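Local coordinates for protein BRIC1 (Synthetic construct, PDB 6FF6) that has no known natural function but was designed computationally as a corrugated, all-helical repeat protein with a novel fold, at residues D36-L41 against L108-Q113; T74-A79 against R114-Y119; I206-E211 against E235-A240. All blocks are in the same frame, centred on the assembly; numbering follows the deposited sequence.

Contact 1 of 3, residues D36-L41 against L108-Q113; sequences DMEQHL and LKDLMQ
Lys109 meets three residues of 36-41, Met37, Glu38 and Leu41, where two helices of a bundle run antiparallel. The axes of the two six-residue segments come within 10.7 Å, at 173°, consistent with the four-helix bundle of Hpt domains, the family both segments match. The aliphatic part of the lysine is used first. Its CB touches Leu41 CD1 at 3.9 Å, and its CG lies 3.8 Å from Met37 CE, the methionine and lysine chains overlapping head to tail. With CG anti to the backbone N (chi1 177°) and further bends along the chain, the amine is carried across to Glu38, whose side chain runs roughly perpendicular to the lysine. NZ donates a 2.8 Å salt-bridge hydrogen bond to Glu38 OE1 on the anti lone pair, and a weak second bond to Leu34 O. Cut back to an alanine, this position would probably leave the Glu38 carboxylate without its cationic mate and open a gap beside Met37 and Leu41. Next along the helix, Asp110 brings a like charge close, its OD1 4.3 Å from Glu38 OE1; the lysine probably offsets the repulsion. One turn past Lys109, Met112 returns to the apolar side, where helices 51-71 and 74-92 also supply partners, Ala60 and Met83 for Met37, and Val80 for Met112. There Met112 CE stands 4.3 Å from Met37 SD.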
loop_
_atom_site.group_PDB
_atom_site.type_symbol
_atom_site.label_atom_id
_atom_site.label_comp_id
_atom_site.label_asym_id
_atom_site.label_seq_id
_atom_site.Cartn_x
_atom_site.Cartn_y
_atom_site.Cartn_z
ATOM N N ASP A 36 -9.456 3.017 -25.444
ATOM C CA ASP A 36 -9.968 2.091 -26.439
ATOM C C ASP A 36 -11.312 1.549 -26.014
ATOM O O ASP A 36 -12.255 1.597 -26.802
ATOM C CB ASP A 36 -8.975 0.946 -26.657
ATOM C CG ASP A 36 -7.740 1.333 -27.470
ATOM O OD1 ASP A 36 -7.711 2.477 -28.030
ATOM O OD2 ASP A 36 -6.799 0.502 -27.552
ATOM N N MET A 37 -11.410 1.082 -24.748
ATOM C CA MET A 37 -12.628 0.573 -24.124
ATOM C C MET A 37 -13.746 1.573 -24.234
ATOM O O MET A 37 -14.863 1.191 -24.589
ATOM C CB MET A 37 -12.388 0.317 -22.642
ATOM C CG MET A 37 -11.898 -1.048 -22.337
ATOM S SD MET A 37 -12.173 -1.457 -20.605
ATOM C CE MET A 37 -13.846 -0.931 -20.431
ATOM N N GLU A 38 -13.444 2.851 -23.912
ATOM C CA GLU A 38 -14.392 3.965 -23.971
ATOM C C GLU A 38 -15.016 4.107 -25.390
ATOM O O GLU A 38 -16.239 4.232 -25.531
ATOM C CB GLU A 38 -13.664 5.260 -23.567
ATOM C CG GLU A 38 -14.469 6.533 -23.773
ATOM C CD GLU A 38 -15.315 7.014 -22.614
ATOM O OE1 GLU A 38 -14.869 6.907 -21.449
ATOM O OE2 GLU A 38 -16.422 7.532 -22.882
ATOM N N GLN A 39 -14.167 4.086 -26.423
ATOM C CA GLN A 39 -14.632 4.216 -27.782
ATOM C C GLN A 39 -15.486 3.019 -28.203
ATOM O O GLN A 39 -16.532 3.218 -28.826
ATOM C CB GLN A 39 -13.460 4.451 -28.738
ATOM C CG GLN A 39 -13.901 4.821 -30.167
ATOM C CD GLN A 39 -14.581 6.180 -30.298
ATOM O OE1 GLN A 39 -13.997 7.222 -29.980
ATOM N NE2 GLN A 39 -15.817 6.205 -30.796
ATOM N N HIS A 40 -15.056 1.789 -27.855
ATOM C CA HIS A 40 -15.807 0.573 -28.181
ATOM C C HIS A 40 -17.152 0.558 -27.457
ATOM O O HIS A 40 -18.131 0.161 -28.042
ATOM C CB HIS A 40 -15.021 -0.705 -27.837
ATOM C CG HIS A 40 -13.756 -0.887 -28.603
ATOM N ND1 HIS A 40 -13.715 -0.781 -30.003
ATOM C CD2 HIS A 40 -12.514 -1.175 -28.153
ATOM C CE1 HIS A 40 -12.459 -1.005 -30.345
ATOM N NE2 HIS A 40 -11.694 -1.242 -29.267
ATOM N N LEU A 41 -17.202 0.994 -26.207
ATOM C CA LEU A 41 -18.453 1.046 -25.463
ATOM C C LEU A 41 -19.429 2.012 -26.118
ATOM O O LEU A 41 -20.621 1.729 -26.212
ATOM C CB LEU A 41 -18.207 1.461 -24.012
ATOM C CG LEU A 41 -17.719 0.371 -23.082
ATOM C CD1 LEU A 41 -17.144 0.964 -21.801
ATOM C CD2 LEU A 41 -18.810 -0.659 -22.810
ATOM N N LEU A 108 -18.449 1.495 -14.930
ATOM C CA LEU A 108 -17.482 0.467 -14.520
ATOM C C LEU A 108 -16.115 0.787 -15.113
ATOM O O LEU A 108 -15.103 0.632 -14.431
ATOM C CB LEU A 108 -17.954 -0.931 -14.977
ATOM C CG LEU A 108 -19.187 -1.509 -14.235
ATOM C CD1 LEU A 108 -19.576 -2.835 -14.785
ATOM C CD2 LEU A 108 -18.891 -1.703 -12.763
ATOM N N LYS A 109 -16.102 1.251 -16.393
ATOM C CA LYS A 109 -14.915 1.712 -17.108
ATOM C C LYS A 109 -14.352 2.926 -16.335
ATOM O O LYS A 109 -13.149 3.004 -16.117
ATOM C CB LYS A 109 -15.252 2.108 -18.576
ATOM C CG LYS A 109 -14.068 2.657 -19.355
ATOM C CD LYS A 109 -14.041 4.232 -19.424
ATOM C CE LYS A 109 -12.637 4.796 -19.458
ATOM N NZ LYS A 109 -12.471 5.943 -20.389
ATOM N N ASP A 110 -15.217 3.863 -15.910
ATOM C CA ASP A 110 -14.763 5.039 -15.161
ATOM C C ASP A 110 -14.213 4.651 -13.815
ATOM O O ASP A 110 -13.222 5.255 -13.380
ATOM C CB ASP A 110 -15.894 6.036 -14.973
ATOM C CG ASP A 110 -16.317 6.725 -16.246
ATOM O OD1 ASP A 110 -15.465 6.833 -17.189
ATOM O OD2 ASP A 110 -17.489 7.177 -16.309
ATOM N N LEU A 111 -14.835 3.635 -13.171
ATOM C CA LEU A 111 -14.363 3.098 -11.903
ATOM C C LEU A 111 -12.963 2.527 -12.076
ATOM O O LEU A 111 -12.060 2.922 -11.335
ATOM C CB LEU A 111 -15.312 2.045 -11.334
ATOM C CG LEU A 111 -14.916 1.541 -9.951
ATOM C CD1 LEU A 111 -14.728 2.725 -8.930
ATOM C CD2 LEU A 111 -15.852 0.419 -9.506
ATOM N N MET A 112 -12.765 1.674 -13.104
ATOM C CA MET A 112 -11.448 1.148 -13.488
ATOM C C MET A 112 -10.419 2.307 -13.680
ATOM O O MET A 112 -9.286 2.210 -13.227
ATOM C CB MET A 112 -11.562 0.343 -14.775
ATOM C CG MET A 112 -12.174 -0.989 -14.567
ATOM S SD MET A 112 -12.495 -1.835 -16.129
ATOM C CE MET A 112 -10.861 -2.226 -16.636
ATOM N N GLN A 113 -10.835 3.403 -14.333
ATOM C CA GLN A 113 -9.985 4.571 -14.530
ATOM C C GLN A 113 -9.651 5.210 -13.183
ATOM O O GLN A 113 -8.486 5.497 -12.935
ATOM C CB GLN A 113 -10.653 5.584 -15.469
ATOM C CG GLN A 113 -9.779 6.803 -15.756
ATOM C CD GLN A 113 -8.566 6.453 -16.590
ATOM O OE1 GLN A 113 -8.687 6.060 -17.756
ATOM N NE2 GLN A 113 -7.369 6.586 -16.013
#

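Contact 2 of 3, residues T74-A79 against R114-Y119; sequences TMLQYA and RMLDYY
Leu76 and Met115 form the tight centre of this contact: Leu76 CA lies 3.8 Å from Met115 CB, and the two side chains overlap while running opposite ways. The axes of segments 74-79 and 114-119 come within 8.6 Å at 167°. Around this pair, Met115 SD reaches Met75 CB at 3.5 Å, while Leu76 CD2 and Leu116 CD1 meet at 3.8 Å, the two leucines lying alongside with their ends facing the same way. Tyr119 extends the packing at the start of helix 74-92. Its OH accepts a nearly straight hydrogen bond from Met75 N (2.8 Å, 166°), a first-turn amide for which the helix itself offers no carbonyl, and Met75 CB sits at the ring edge; Phe73 stacks on the same ring. The loose side is the exposed Thr74, whose OG1 gives only a weak bond to Tyr119 OH, at 3.4 Å. The second subunit packs against Met75 through its Ala129 and against Ala79 through its Met133, so this buried contact also adjoins the subunit interface. Two neighbouring antiparallel helices, joined by apolar side chains and tied at one end by a tyrosine, are consistent with the four-helix bundle of an Hpt domain.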
loop_
_atom_site.group_PDB
_atom_site.type_symbol
_atom_site.label_atom_id
_atom_site.label_comp_id
_atom_site.label_asym_id
_atom_site.label_seq_id
_atom_site.Cartn_x
_atom_site.Cartn_y
_atom_site.Cartn_z
ATOM N N THR A 74 -5.583 -4.238 -5.806
ATOM C CA THR A 74 -6.785 -4.952 -5.401
ATOM C C THR A 74 -8.082 -4.223 -5.724
ATOM O O THR A 74 -9.016 -4.865 -6.218
ATOM C CB THR A 74 -6.710 -5.389 -3.954
ATOM O OG1 THR A 74 -6.249 -4.307 -3.154
ATOM C CG2 THR A 74 -5.795 -6.584 -3.783
ATOM N N MET A 75 -8.135 -2.908 -5.508
ATOM C CA MET A 75 -9.345 -2.147 -5.819
ATOM C C MET A 75 -9.602 -2.176 -7.309
ATOM O O MET A 75 -10.745 -2.294 -7.735
ATOM C CB MET A 75 -9.187 -0.701 -5.351
ATOM C CG MET A 75 -8.911 -0.566 -3.900
ATOM S SD MET A 75 -10.451 -0.580 -3.047
ATOM C CE MET A 75 -10.419 1.015 -2.398
ATOM N N LEU A 76 -8.525 -2.091 -8.110
ATOM C CA LEU A 76 -8.611 -2.138 -9.561
ATOM C C LEU A 76 -9.049 -3.554 -9.997
ATOM O O LEU A 76 -9.950 -3.676 -10.829
ATOM C CB LEU A 76 -7.261 -1.735 -10.177
ATOM C CG LEU A 76 -7.174 -1.676 -11.701
ATOM C CD1 LEU A 76 -8.205 -0.723 -12.267
ATOM C CD2 LEU A 76 -5.802 -1.268 -12.125
ATOM N N GLN A 77 -8.429 -4.605 -9.403
ATOM C CA GLN A 77 -8.707 -6.027 -9.642
ATOM C C GLN A 77 -10.200 -6.299 -9.507
ATOM O O GLN A 77 -10.797 -6.892 -10.400
ATOM C CB GLN A 77 -7.961 -6.884 -8.606
ATOM C CG GLN A 77 -6.754 -7.638 -9.133
ATOM C CD GLN A 77 -5.949 -8.258 -8.007
ATOM O OE1 GLN A 77 -5.659 -7.626 -6.987
ATOM N NE2 GLN A 77 -5.551 -9.509 -8.171
ATOM N N TYR A 78 -10.801 -5.819 -8.412
ATOM C CA TYR A 78 -12.210 -5.990 -8.122
ATOM C C TYR A 78 -13.115 -5.258 -9.121
ATOM O O TYR A 78 -14.075 -5.845 -9.619
ATOM C CB TYR A 78 -12.494 -5.618 -6.662
ATOM C CG TYR A 78 -12.276 -6.792 -5.718
ATOM C CD1 TYR A 78 -13.201 -7.832 -5.635
ATOM C CD2 TYR A 78 -11.141 -6.865 -4.913
ATOM C CE1 TYR A 78 -13.005 -8.916 -4.773
ATOM C CE2 TYR A 78 -10.939 -7.939 -4.037
ATOM C CZ TYR A 78 -11.870 -8.967 -3.975
ATOM O OH TYR A 78 -11.671 -10.039 -3.127
ATOM N N ALA A 79 -12.764 -4.027 -9.465
ATOM C CA ALA A 79 -13.454 -3.207 -10.481
ATOM C C ALA A 79 -13.401 -3.876 -11.867
ATOM O O ALA A 79 -14.390 -3.821 -12.599
ATOM C CB ALA A 79 -12.817 -1.818 -10.564
ATOM N N ARG A 114 -10.657 5.410 -12.315
ATOM C CA ARG A 114 -10.474 6.029 -10.983
ATOM C C ARG A 114 -9.562 5.214 -10.074
ATOM O O ARG A 114 -8.714 5.794 -9.386
ATOM C CB ARG A 114 -11.823 6.345 -10.299
ATOM C CG ARG A 114 -12.471 7.620 -10.905
ATOM C CD ARG A 114 -13.728 8.122 -10.214
ATOM N NE ARG A 114 -14.683 7.041 -9.966
ATOM C CZ ARG A 114 -15.816 6.843 -10.630
ATOM N NH1 ARG A 114 -16.184 7.682 -11.593
ATOM N NH2 ARG A 114 -16.605 5.820 -10.320
ATOM N N MET A 115 -9.713 3.877 -10.113
ATOM C CA MET A 115 -8.904 2.910 -9.369
ATOM C C MET A 115 -7.476 2.902 -9.878
ATOM O O MET A 115 -6.532 2.940 -9.093
ATOM C CB MET A 115 -9.545 1.506 -9.398
ATOM C CG MET A 115 -10.844 1.419 -8.573
ATOM S SD MET A 115 -10.690 2.045 -6.857
ATOM C CE MET A 115 -11.417 3.716 -7.006
ATOM N N LEU A 116 -7.313 2.958 -11.185
ATOM C CA LEU A 116 -6.004 3.019 -11.807
ATOM C C LEU A 116 -5.305 4.267 -11.345
ATOM O O LEU A 116 -4.162 4.181 -10.913
ATOM C CB LEU A 116 -6.133 3.025 -13.327
ATOM C CG LEU A 116 -4.835 2.953 -14.113
ATOM C CD1 LEU A 116 -4.134 1.596 -13.933
ATOM C CD2 LEU A 116 -5.060 3.323 -15.581
ATOM N N ASP A 117 -6.005 5.414 -11.353
ATOM C CA ASP A 117 -5.458 6.696 -10.923
ATOM C C ASP A 117 -5.146 6.747 -9.433
ATOM O O ASP A 117 -4.243 7.496 -9.034
ATOM C CB ASP A 117 -6.366 7.842 -11.375
ATOM C CG ASP A 117 -6.314 8.069 -12.897
ATOM O OD1 ASP A 117 -5.284 7.730 -13.521
ATOM O OD2 ASP A 117 -7.303 8.583 -13.458
ATOM N N TYR A 118 -5.879 5.935 -8.605
ATOM C CA TYR A 118 -5.630 5.829 -7.184
ATOM C C TYR A 118 -4.219 5.283 -7.005
ATOM O O TYR A 118 -3.382 5.930 -6.383
ATOM C CB TYR A 118 -6.679 4.908 -6.510
ATOM C CG TYR A 118 -6.305 4.484 -5.100
ATOM C CD1 TYR A 118 -6.302 5.404 -4.052
ATOM C CD2 TYR A 118 -5.878 3.186 -4.832
ATOM C CE1 TYR A 118 -5.903 5.037 -2.766
ATOM C CE2 TYR A 118 -5.482 2.805 -3.544
ATOM C CZ TYR A 118 -5.477 3.741 -2.520
ATOM O OH TYR A 118 -5.058 3.398 -1.255
ATOM N N TYR A 119 -3.953 4.127 -7.619
ATOM C CA TYR A 119 -2.676 3.431 -7.582
ATOM C C TYR A 119 -1.586 4.163 -8.285
ATOM O O TYR A 119 -0.438 4.051 -7.881
ATOM C CB TYR A 119 -2.810 2.002 -8.106
ATOM C CG TYR A 119 -3.659 1.129 -7.205
ATOM C CD1 TYR A 119 -3.177 0.680 -5.980
ATOM C CD2 TYR A 119 -4.960 0.788 -7.556
ATOM C CE1 TYR A 119 -3.959 -0.109 -5.137
ATOM C CE2 TYR A 119 -5.762 0.014 -6.713
ATOM C CZ TYR A 119 -5.251 -0.446 -5.510
ATOM O OH TYR A 119 -6.006 -1.246 -4.689
#

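Contact 3 of 3, residues I206-E211 against E235-A240; sequences INLFLE and EYICNA
Leu208 anchors this surface contact between helix 203-224 and helix 231-247, the last helix of the chain. Both its methyl groups reach the partner helix: CD1 touches Ala240 CB at 3.7 Å, and CD2 rests 3.4 Å from Ala240 O, against the backbone. CG is anti to the backbone N, which sends the two methyls toward helix 231-247. Ile237 answers from the other side, its CD1 4.0 Å from Leu208 CD1 as the two side chains pass with their ends reversed. The same isoleucine packs on Thr212 and Ile215 of helix 203-224 and on Thr183 of helix 178-196, placing the terminal helix over two helices at once. Glu211 comes second to Leu208 in the surface it buries here. Its extended chain ends at Tyr236, where the phenol OH donates a hydrogen bond of 2.9 Å to Glu211 OE1. The carboxylate and ring planes are 73° apart, and the donor stands 40° above the carboxylate plane. The axes of segments 206-211 and 235-240 approach no closer than 10.9 Å, with a signed crossing angle of -152°, so side chains do most of the bridging, the Ala240 carbonyl being the main backbone group met. The chemistry is split: a small apolar patch is bordered by one hydrogen bond from a neutral donor, which would probably steady the charged Glu211 carboxylate without neutralising it.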
loop_
_atom_site.group_PDB
_atom_site.type_symbol
_atom_site.label_atom_id
_atom_site.label_comp_id
_atom_site.label_asym_id
_atom_site.label_seq_id
_atom_site.Cartn_x
_atom_site.Cartn_y
_atom_site.Cartn_z
ATOM N N ILE A 206 36.974 8.777 3.020
ATOM C CA ILE A 206 35.921 8.949 4.024
ATOM C C ILE A 206 35.324 10.364 3.964
ATOM O O ILE A 206 34.096 10.511 4.002
ATOM C CB ILE A 206 36.409 8.540 5.438
ATOM C CG1 ILE A 206 36.655 7.015 5.489
ATOM C CG2 ILE A 206 35.420 8.980 6.542
ATOM C CD1 ILE A 206 37.576 6.574 6.580
ATOM N N ASN A 207 36.180 11.388 3.835
ATOM C CA ASN A 207 35.736 12.779 3.710
ATOM C C ASN A 207 34.983 13.026 2.410
ATOM O O ASN A 207 34.157 13.941 2.352
ATOM C CB ASN A 207 36.914 13.734 3.833
ATOM C CG ASN A 207 37.400 13.877 5.247
ATOM O OD1 ASN A 207 36.679 13.570 6.211
ATOM N ND2 ASN A 207 38.629 14.355 5.390
ATOM N N LEU A 208 35.276 12.228 1.365
ATOM C CA LEU A 208 34.555 12.351 0.109
ATOM C C LEU A 208 33.161 11.777 0.304
ATOM O O LEU A 208 32.193 12.339 -0.209
ATOM C CB LEU A 208 35.286 11.679 -1.064
ATOM C CG LEU A 208 34.661 11.958 -2.458
ATOM C CD1 LEU A 208 34.533 13.465 -2.746
ATOM C CD2 LEU A 208 35.433 11.280 -3.550
ATOM N N PHE A 209 33.070 10.679 1.080
ATOM C CA PHE A 209 31.831 10.006 1.466
ATOM C C PHE A 209 30.966 10.922 2.336
ATOM O O PHE A 209 29.753 10.989 2.126
ATOM C CB PHE A 209 32.130 8.670 2.154
ATOM C CG PHE A 209 32.550 7.527 1.252
ATOM C CD1 PHE A 209 32.203 7.511 -0.099
ATOM C CD2 PHE A 209 33.242 6.435 1.761
ATOM C CE1 PHE A 209 32.562 6.431 -0.930
ATOM C CE2 PHE A 209 33.590 5.351 0.934
ATOM C CZ PHE A 209 33.248 5.358 -0.407
ATOM N N LEU A 210 31.587 11.674 3.259
ATOM C CA LEU A 210 30.903 12.661 4.102
ATOM C C LEU A 210 30.378 13.821 3.241
ATOM O O LEU A 210 29.275 14.320 3.473
ATOM C CB LEU A 210 31.865 13.167 5.207
ATOM C CG LEU A 210 31.494 14.435 6.042
ATOM C CD1 LEU A 210 30.642 14.086 7.259
ATOM C CD2 LEU A 210 32.758 15.166 6.521
ATOM N N GLU A 211 31.169 14.230 2.239
ATOM C CA GLU A 211 30.836 15.310 1.320
ATOM C C GLU A 211 29.661 14.868 0.460
ATOM O O GLU A 211 28.708 15.642 0.294
ATOM C CB GLU A 211 32.051 15.644 0.472
ATOM C CG GLU A 211 32.100 17.083 0.000
ATOM C CD GLU A 211 33.377 17.417 -0.748
ATOM O OE1 GLU A 211 33.833 16.577 -1.558
ATOM O OE2 GLU A 211 33.922 18.523 -0.527
ATOM N N GLU A 235 27.364 17.026 -10.803
ATOM C CA GLU A 235 28.485 16.773 -11.688
ATOM C C GLU A 235 29.802 16.690 -10.905
ATOM O O GLU A 235 30.644 15.819 -11.167
ATOM C CB GLU A 235 28.549 17.843 -12.780
ATOM C CG GLU A 235 27.384 17.801 -13.763
ATOM C CD GLU A 235 27.601 18.494 -15.096
ATOM O OE1 GLU A 235 28.756 18.877 -15.404
ATOM O OE2 GLU A 235 26.610 18.633 -15.848
ATOM N N TYR A 236 29.968 17.590 -9.928
ATOM C CA TYR A 236 31.155 17.633 -9.088
ATOM C C TYR A 236 31.319 16.299 -8.328
ATOM O O TYR A 236 32.366 15.657 -8.456
ATOM C CB TYR A 236 31.096 18.847 -8.124
ATOM C CG TYR A 236 32.041 18.753 -6.944
ATOM C CD1 TYR A 236 33.399 19.041 -7.083
ATOM C CD2 TYR A 236 31.588 18.333 -5.697
ATOM C CE1 TYR A 236 34.281 18.904 -6.010
ATOM C CE2 TYR A 236 32.460 18.185 -4.623
ATOM C CZ TYR A 236 33.804 18.478 -4.780
ATOM O OH TYR A 236 34.641 18.333 -3.700
ATOM N N ILE A 237 30.271 15.870 -7.584
ATOM C CA ILE A 237 30.338 14.655 -6.783
ATOM C C ILE A 237 30.436 13.391 -7.634
ATOM O O ILE A 237 31.119 12.453 -7.232
ATOM C CB ILE A 237 29.207 14.577 -5.718
ATOM C CG1 ILE A 237 29.642 13.726 -4.522
ATOM C CG2 ILE A 237 27.858 14.152 -6.281
ATOM C CD1 ILE A 237 30.741 14.392 -3.660
ATOM N N CYS A 238 29.789 13.362 -8.793
ATOM C CA CYS A 238 29.874 12.189 -9.640
ATOM C C CYS A 238 31.253 12.056 -10.265
ATOM O O CYS A 238 31.756 10.934 -10.357
ATOM C CB CYS A 238 28.757 12.168 -10.671
ATOM S SG CYS A 238 27.103 11.952 -9.951
ATOM N N ASN A 239 31.915 13.188 -10.599
ATOM C CA ASN A 239 33.293 13.122 -11.090
ATOM C C ASN A 239 34.196 12.604 -9.957
ATOM O O ASN A 239 35.003 11.717 -10.190
ATOM C CB ASN A 239 33.816 14.499 -11.558
ATOM C CG ASN A 239 33.253 15.065 -12.834
ATOM O OD1 ASN A 239 32.747 14.359 -13.717
ATOM N ND2 ASN A 239 33.365 16.380 -12.958
ATOM N N ALA A 240 34.050 13.160 -8.744
ATOM C CA ALA A 240 34.815 12.779 -7.570
ATOM C C ALA A 240 34.620 11.304 -7.200
ATOM O O ALA A 240 35.607 10.656 -6.864
ATOM C CB ALA A 240 34.451 13.671 -6.399
#

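Contacts 1 and 2 share helix 99-121, which meets helix 23-42 through 108-113 and helix 74-92 through 114-119. Their centres are 13 Å apart and they touch directly: Leu76 CD1 lies 3.3 Å from Met112 O, and Ala79 CB lies 3.9 Å from Leu111 CD2. Their segments alternate along the chain, because the second segments of both lie on the one later helix, and both adjoin the second subunit. Contact 3 lies on the opposite side of the chain's centre, its own centre 51 Å from that of contact 1 and 43 Å from that of contact 2. Even the nearest atoms of contacts 2 and 3 are about 29 Å apart.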